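Local coordinates for protein alpha-glucosidase ([Eubacterium] rectale, PDB 6PNR) that probably hydrolyses alpha-glycosidic bonds of sulfoquinovose, the sulfonated sugar of plant sulfolipids, as a sulfoquinovosidase of glycoside hydrolase family 31, at residues Gly248-Glu251 against Arg252-Leu256; Pro302-Ile305 against Lys306-Asn309. One frame throughout, in Å; residues are numbered along the deposited sequence.

Contact 1 of 2, residues Gly248-Glu251 against Arg252-Leu256; sequences GGNE and RSFGL
Asn250 and Phe254 lie side by side on the first turn of helix 250-262, pointing the same way, and the amide oxygen Asn250 OD1 meets the rim of the ring in its plane, 3.3 Å from Phe254 CE2. The amide and ring planes are turned 44° apart. Asn250 OD1 is buried with no hydrogen-bond partner and is met by the ring edge, while Asn250 ND2 is held by the carbonyl of Pro299. With CG anti to its own carbonyl carbon (chi1 -65°), Phe254 leans back over the preceding turn, and Phe254 CD2 comes within 3.4 Å of Asn250 O. In the backbone, Gly249 is the N-cap residue, and Ser253 N reaches Gly249 O at 2.9 Å. Phe254 N follows with a bond to Asn250 O at 3.0 Å. This turn begins the helix of the beta-alpha-beta unit formed with strands 242-245 and 267-271 in the family 31 TIM-barrel domain. Were Phe254 an alanine, the loss of the ring would probably leave Asn250 OD1 without its edge neighbour and open a gap toward Lys304 and Ile308 of helix 301-310. On the buried side, Ser253 OG bonds to the hydroxyl of Tyr298. The more exposed side is looser: a water donates to Gly248 O at 2.7 Å and accepts from Arg252 N at 2.8 Å. Arg252 stretches past Gly248, its CD 4.1 Å from Gly248 CA, but its end is firmly held: Arg252 NH1 bonds to the carbonyl of Gln247 and forms a salt bridge with Glu524, and NH2 bonds to the hydroxyl of Tyr535.

Contact 2 of 2, residues Pro302-Ile305 against Lys306-Asn309; sequences PKKI and KEIN
Glu307 CG stands anti to its own carbonyl carbon (chi1 -58°), which lays it beside Lys303 O, and Lys303 CG stands anti to the backbone N (chi1 -162°), which lets the two side chains meet. They belong to helix 301-310 of the TIM-barrel domain, whose regular i to i+4 bonding runs through all four pairs. Lys306 N donates to Pro302 O at 3.2 Å, and Glu307 N to Lys303 O at 3.1 Å. Ile308 N and Asn309 N bond likewise to Lys304 O and Ile305 O. On the buried side Ile305 packs on Phe315 of strand 314-319 and on Ile384, while Ile308 faces Phe254 and Leu257 of helix 250-262. Ile308 CG1 lies between its backbone N and carbonyl carbon (chi1 67°), which brings it to 3.4 Å from Ile305 O. The exposed side is built of long charged chains. Lys303 and Glu307 cross obliquely; the Lys303 aliphatic chain and the Glu307 carboxylate come loosely together, 4.1 Å between Lys303 CG and Glu307 OE2. Lys303 NZ and Lys304 NZ stay 5.6 and 5.5 Å from Glu307 OE2, too far for a salt bridge; any attraction is likely to be weak. Glu307 CG rests 3.3 Å from Lys303 O.

Contacts 1 and 2 are short stretches of neighbouring helices of the TIM-barrel domain, 250-262 and 301-310, with centres about 13 Å apart. Each has a buried side and an exposed one. The two meet directly: Phe254 CZ packs 3.9 Å from Lys304 CB, and Phe254 CE1 lies 4.0 Å from Ile308 CG2, so the ring of contact 1 bridges to the second helix. Contact 1 sits at a helix start, where glycines, a water and polar links to surrounding loops dominate. Contact 2 lies within its helix and divides more simply, with isoleucines inward, Lys303, Lys306 and Glu307 outward, and Lys304 lying against the Phe254 ring.

Contact 1 of 2, residues Gly248-Glu251 against Arg252-Leu256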
ATOM      1  N   GLY A 248     -34.111  19.984   7.714  1.00 25.00           N
ATOM      2  CA  GLY A 248     -35.324  19.806   6.930  1.00 30.41           C
ATOM      3  C   GLY A 248     -36.156  21.047   6.719  1.00 30.67           C
ATOM      4  O   GLY A 248     -37.230  20.946   6.107  1.00 26.72           O
ATOM      5  N   GLY A 249     -35.744  22.217   7.192  1.00 27.35           N
ATOM      6  CA  GLY A 249     -36.553  23.418   7.058  1.00 29.19           C
ATOM      7  C   GLY A 249     -37.323  23.736   8.329  1.00 26.73           C
ATOM      8  O   GLY A 249     -37.341  22.972   9.299  1.00 27.99           O
ATOM      9  N   ASN A 250     -38.009  24.887   8.291  1.00 29.29           N
ATOM     10  CA  ASN A 250     -38.682  25.416   9.477  1.00 28.57           C
ATOM     11  C   ASN A 250     -39.531  24.366  10.182  1.00 29.21           C
ATOM     12  O   ASN A 250     -39.360  24.107  11.379  1.00 28.09           O
ATOM     13  CB  ASN A 250     -39.565  26.611   9.110  1.00 35.80           C
ATOM     14  CG  ASN A 250     -38.815  27.918   9.110  1.00 41.00           C
ATOM     15  OD1 ASN A 250     -37.710  28.024   9.645  1.00 40.92           O
ATOM     16  ND2 ASN A 250     -39.417  28.934   8.511  1.00 43.66           N
ATOM     17  N   GLU A 251     -40.497  23.785   9.466  1.00 30.65           N
ATOM     18  CA  GLU A 251     -41.457  22.919  10.143  1.00 30.58           C
ATOM     19  C   GLU A 251     -40.772  21.700  10.759  1.00 30.48           C
ATOM     20  O   GLU A 251     -41.055  21.332  11.905  1.00 27.30           O
ATOM     21  CB  GLU A 251     -42.560  22.493   9.170  1.00 32.91           C
ATOM     22  CG  GLU A 251     -43.530  21.475   9.773  1.00 40.64           C
ATOM     23  CD  GLU A 251     -44.513  20.923   8.745  1.00 45.86           C
ATOM     24  OE1 GLU A 251     -44.290  21.126   7.532  1.00 55.28           O
ATOM     25  OE2 GLU A 251     -45.508  20.292   9.151  1.00 52.07           O
ATOM     26  N   ARG A 252     -39.870  21.050  10.020  1.00 27.33           N
ATOM     27  CA  ARG A 252     -39.269  19.825  10.559  1.00 29.88           C
ATOM     28  C   ARG A 252     -38.275  20.138  11.683  1.00 25.90           C
ATOM     29  O   ARG A 252     -38.304  19.505  12.749  1.00 26.12           O
ATOM     30  CB  ARG A 252     -38.584  19.021   9.450  1.00 30.67           C
ATOM     31  CG  ARG A 252     -38.074  17.643   9.920  1.00 24.94           C
ATOM     32  CD  ARG A 252     -37.412  16.841   8.796  1.00 21.10           C
ATOM     33  NE  ARG A 252     -37.058  15.476   9.225  1.00 25.50           N
ATOM     34  CZ  ARG A 252     -35.959  15.135   9.903  1.00 29.21           C
ATOM     35  NH1 ARG A 252     -35.061  16.051  10.268  1.00 23.97           N
ATOM     36  NH2 ARG A 252     -35.749  13.865  10.231  1.00 25.40           N
ATOM     37  N   SER A 253     -37.374  21.095  11.451  1.00 25.45           N
ATOM     38  CA  SER A 253     -36.328  21.384  12.433  1.00 26.23           C
ATOM     39  C   SER A 253     -36.917  21.939  13.722  1.00 24.34           C
ATOM     40  O   SER A 253     -36.648  21.422  14.812  1.00 26.88           O
ATOM     41  CB  SER A 253     -35.304  22.362  11.845  1.00 24.49           C
ATOM     42  OG  SER A 253     -34.512  21.718  10.867  1.00 24.40           O
ATOM     43  N   PHE A 254     -37.725  22.996  13.629  1.00 26.49           N
ATOM     44  CA  PHE A 254     -38.310  23.513  14.864  1.00 25.43           C
ATOM     45  C   PHE A 254     -39.353  22.558  15.433  1.00 31.03           C
ATOM     46  O   PHE A 254     -39.573  22.550  16.653  1.00 32.28           O
ATOM     47  CB  PHE A 254     -38.870  24.916  14.638  1.00 28.19           C
ATOM     48  CG  PHE A 254     -37.790  25.940  14.316  1.00 30.79           C
ATOM     49  CD1 PHE A 254     -36.836  26.276  15.262  1.00 29.19           C
ATOM     50  CD2 PHE A 254     -37.710  26.526  13.069  1.00 31.88           C
ATOM     51  CE1 PHE A 254     -35.834  27.194  14.974  1.00 34.64           C
ATOM     52  CE2 PHE A 254     -36.709  27.440  12.771  1.00 33.55           C
ATOM     53  CZ  PHE A 254     -35.768  27.774  13.730  1.00 32.15           C
ATOM     54  N   GLY A 255     -39.957  21.719  14.585  1.00 29.91           N
ATOM     55  CA  GLY A 255     -40.787  20.641  15.095  1.00 28.49           C
ATOM     56  C   GLY A 255     -40.012  19.648  15.943  1.00 26.35           C
ATOM     57  O   GLY A 255     -40.496  19.197  16.983  1.00 28.99           O
ATOM     58  N   LEU A 256     -38.802  19.289  15.507  1.00 24.71           N
ATOM     59  CA  LEU A 256     -37.980  18.359  16.279  1.00 28.68           C
ATOM     60  C   LEU A 256     -37.478  19.000  17.572  1.00 28.08           C
ATOM     61  O   LEU A 256     -37.314  18.315  18.592  1.00 27.82           O
ATOM     62  CB  LEU A 256     -36.812  17.869  15.417  1.00 20.92           C
ATOM     63  CG  LEU A 256     -37.214  16.771  14.421  1.00 27.46           C
ATOM     64  CD1 LEU A 256     -36.114  16.502  13.418  1.00 24.11           C
ATOM     65  CD2 LEU A 256     -37.580  15.520  15.164  1.00 23.58           C
TER
HETATM   66  O   HOH W   1     -39.696  21.381   7.233  1.00 31.36           O

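Contact 2 of 2, residues Pro302-Ile305 against Lys306-Asn309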
ATOM      1  N   PRO A 302     -34.511  34.850  10.586  1.00 33.75           N
ATOM      2  CA  PRO A 302     -34.136  35.787  11.665  1.00 28.07           C
ATOM      3  C   PRO A 302     -35.231  35.980  12.693  1.00 33.52           C
ATOM      4  O   PRO A 302     -34.958  36.069  13.897  1.00 32.20           O
ATOM      5  CB  PRO A 302     -33.829  37.089  10.904  1.00 29.37           C
ATOM      6  CG  PRO A 302     -33.408  36.631   9.526  1.00 30.35           C
ATOM      7  CD  PRO A 302     -34.329  35.458   9.252  1.00 28.97           C
ATOM      8  N   LYS A 303     -36.484  36.029  12.245  1.00 36.23           N
ATOM      9  CA  LYS A 303     -37.602  36.103  13.177  1.00 37.81           C
ATOM     10  C   LYS A 303     -37.680  34.849  14.051  1.00 37.27           C
ATOM     11  O   LYS A 303     -37.887  34.941  15.269  1.00 36.30           O
ATOM     12  CB  LYS A 303     -38.899  36.305  12.379  1.00 42.76           C
ATOM     13  CG  LYS A 303     -40.066  36.832  13.192  1.00 50.40           C
ATOM     14  CD  LYS A 303     -41.283  37.137  12.312  1.00 63.61           C
ATOM     15  CE  LYS A 303     -42.430  37.726  13.149  1.00 69.42           C
ATOM     16  NZ  LYS A 303     -43.627  38.102  12.338  1.00 61.37           N
ATOM     17  N   LYS A 304     -37.526  33.666  13.441  1.00 35.41           N
ATOM     18  CA  LYS A 304     -37.578  32.418  14.202  1.00 35.43           C
ATOM     19  C   LYS A 304     -36.469  32.356  15.237  1.00 35.21           C
ATOM     20  O   LYS A 304     -36.682  31.877  16.357  1.00 35.88           O
ATOM     21  CB  LYS A 304     -37.465  31.214  13.271  1.00 36.49           C
ATOM     22  CG  LYS A 304     -38.565  31.094  12.233  1.00 45.66           C
ATOM     23  CD  LYS A 304     -39.837  30.569  12.871  1.00 50.75           C
ATOM     24  CE  LYS A 304     -40.744  29.945  11.824  1.00 44.72           C
ATOM     25  NZ  LYS A 304     -41.108  30.935  10.772  1.00 57.02           N
ATOM     26  N   ILE A 305     -35.265  32.809  14.867  1.00 31.14           N
ATOM     27  CA  ILE A 305     -34.157  32.823  15.818  1.00 29.31           C
ATOM     28  C   ILE A 305     -34.505  33.670  17.036  1.00 31.62           C
ATOM     29  O   ILE A 305     -34.257  33.267  18.182  1.00 30.79           O
ATOM     30  CB  ILE A 305     -32.868  33.303  15.125  1.00 30.07           C
ATOM     31  CG1 ILE A 305     -32.380  32.225  14.145  1.00 29.90           C
ATOM     32  CG2 ILE A 305     -31.796  33.609  16.162  1.00 28.67           C
ATOM     33  CD1 ILE A 305     -31.270  32.678  13.216  1.00 27.86           C
ATOM     34  N   LYS A 306     -35.110  34.843  16.817  1.00 32.23           N
ATOM     35  CA  LYS A 306     -35.503  35.681  17.951  1.00 30.95           C
ATOM     36  C   LYS A 306     -36.476  34.946  18.862  1.00 34.13           C
ATOM     37  O   LYS A 306     -36.336  34.981  20.091  1.00 33.35           O
ATOM     38  CB  LYS A 306     -36.130  36.989  17.466  1.00 36.21           C
ATOM     39  CG  LYS A 306     -35.161  37.983  16.833  1.00 34.11           C
ATOM     40  CD  LYS A 306     -35.933  39.164  16.235  1.00 37.56           C
ATOM     41  CE  LYS A 306     -35.005  40.274  15.749  1.00 41.46           C
ATOM     42  NZ  LYS A 306     -35.763  41.343  15.025  1.00 38.53           N
ATOM     43  N   GLU A 307     -37.454  34.248  18.273  1.00 30.62           N
ATOM     44  CA  GLU A 307     -38.449  33.542  19.078  1.00 38.45           C
ATOM     45  C   GLU A 307     -37.804  32.488  19.966  1.00 37.50           C
ATOM     46  O   GLU A 307     -38.103  32.409  21.164  1.00 37.25           O
ATOM     47  CB  GLU A 307     -39.500  32.897  18.178  1.00 36.86           C
ATOM     48  CG  GLU A 307     -40.229  33.865  17.278  1.00 53.20           C
ATOM     49  CD  GLU A 307     -41.174  33.151  16.327  1.00 64.52           C
ATOM     50  OE1 GLU A 307     -41.401  31.932  16.524  1.00 62.90           O
ATOM     51  OE2 GLU A 307     -41.680  33.805  15.386  1.00 63.82           O
ATOM     52  N   ILE A 308     -36.919  31.657  19.401  1.00 31.66           N
ATOM     53  CA  ILE A 308     -36.360  30.603  20.241  1.00 30.11           C
ATOM     54  C   ILE A 308     -35.347  31.179  21.231  1.00 29.80           C
ATOM     55  O   ILE A 308     -35.180  30.637  22.331  1.00 30.29           O
ATOM     56  CB  ILE A 308     -35.759  29.456  19.395  1.00 31.08           C
ATOM     57  CG1 ILE A 308     -34.534  29.916  18.613  1.00 24.40           C
ATOM     58  CG2 ILE A 308     -36.799  28.861  18.455  1.00 33.76           C
ATOM     59  CD1 ILE A 308     -33.766  28.772  18.019  1.00 26.59           C
ATOM     60  N   ASN A 309     -34.658  32.275  20.871  1.00 33.31           N
ATOM     61  CA  ASN A 309     -33.795  32.968  21.831  1.00 29.18           C
ATOM     62  C   ASN A 309     -34.573  33.377  23.078  1.00 36.00           C
ATOM     63  O   ASN A 309     -34.086  33.217  24.205  1.00 32.65           O
ATOM     64  CB  ASN A 309     -33.181  34.222  21.208  1.00 32.97           C
ATOM     65  CG  ASN A 309     -32.039  33.919  20.265  1.00 35.25           C
ATOM     66  OD1 ASN A 309     -31.629  32.764  20.097  1.00 35.11           O
ATOM     67  ND2 ASN A 309     -31.522  34.963  19.625  1.00 30.21           N
TER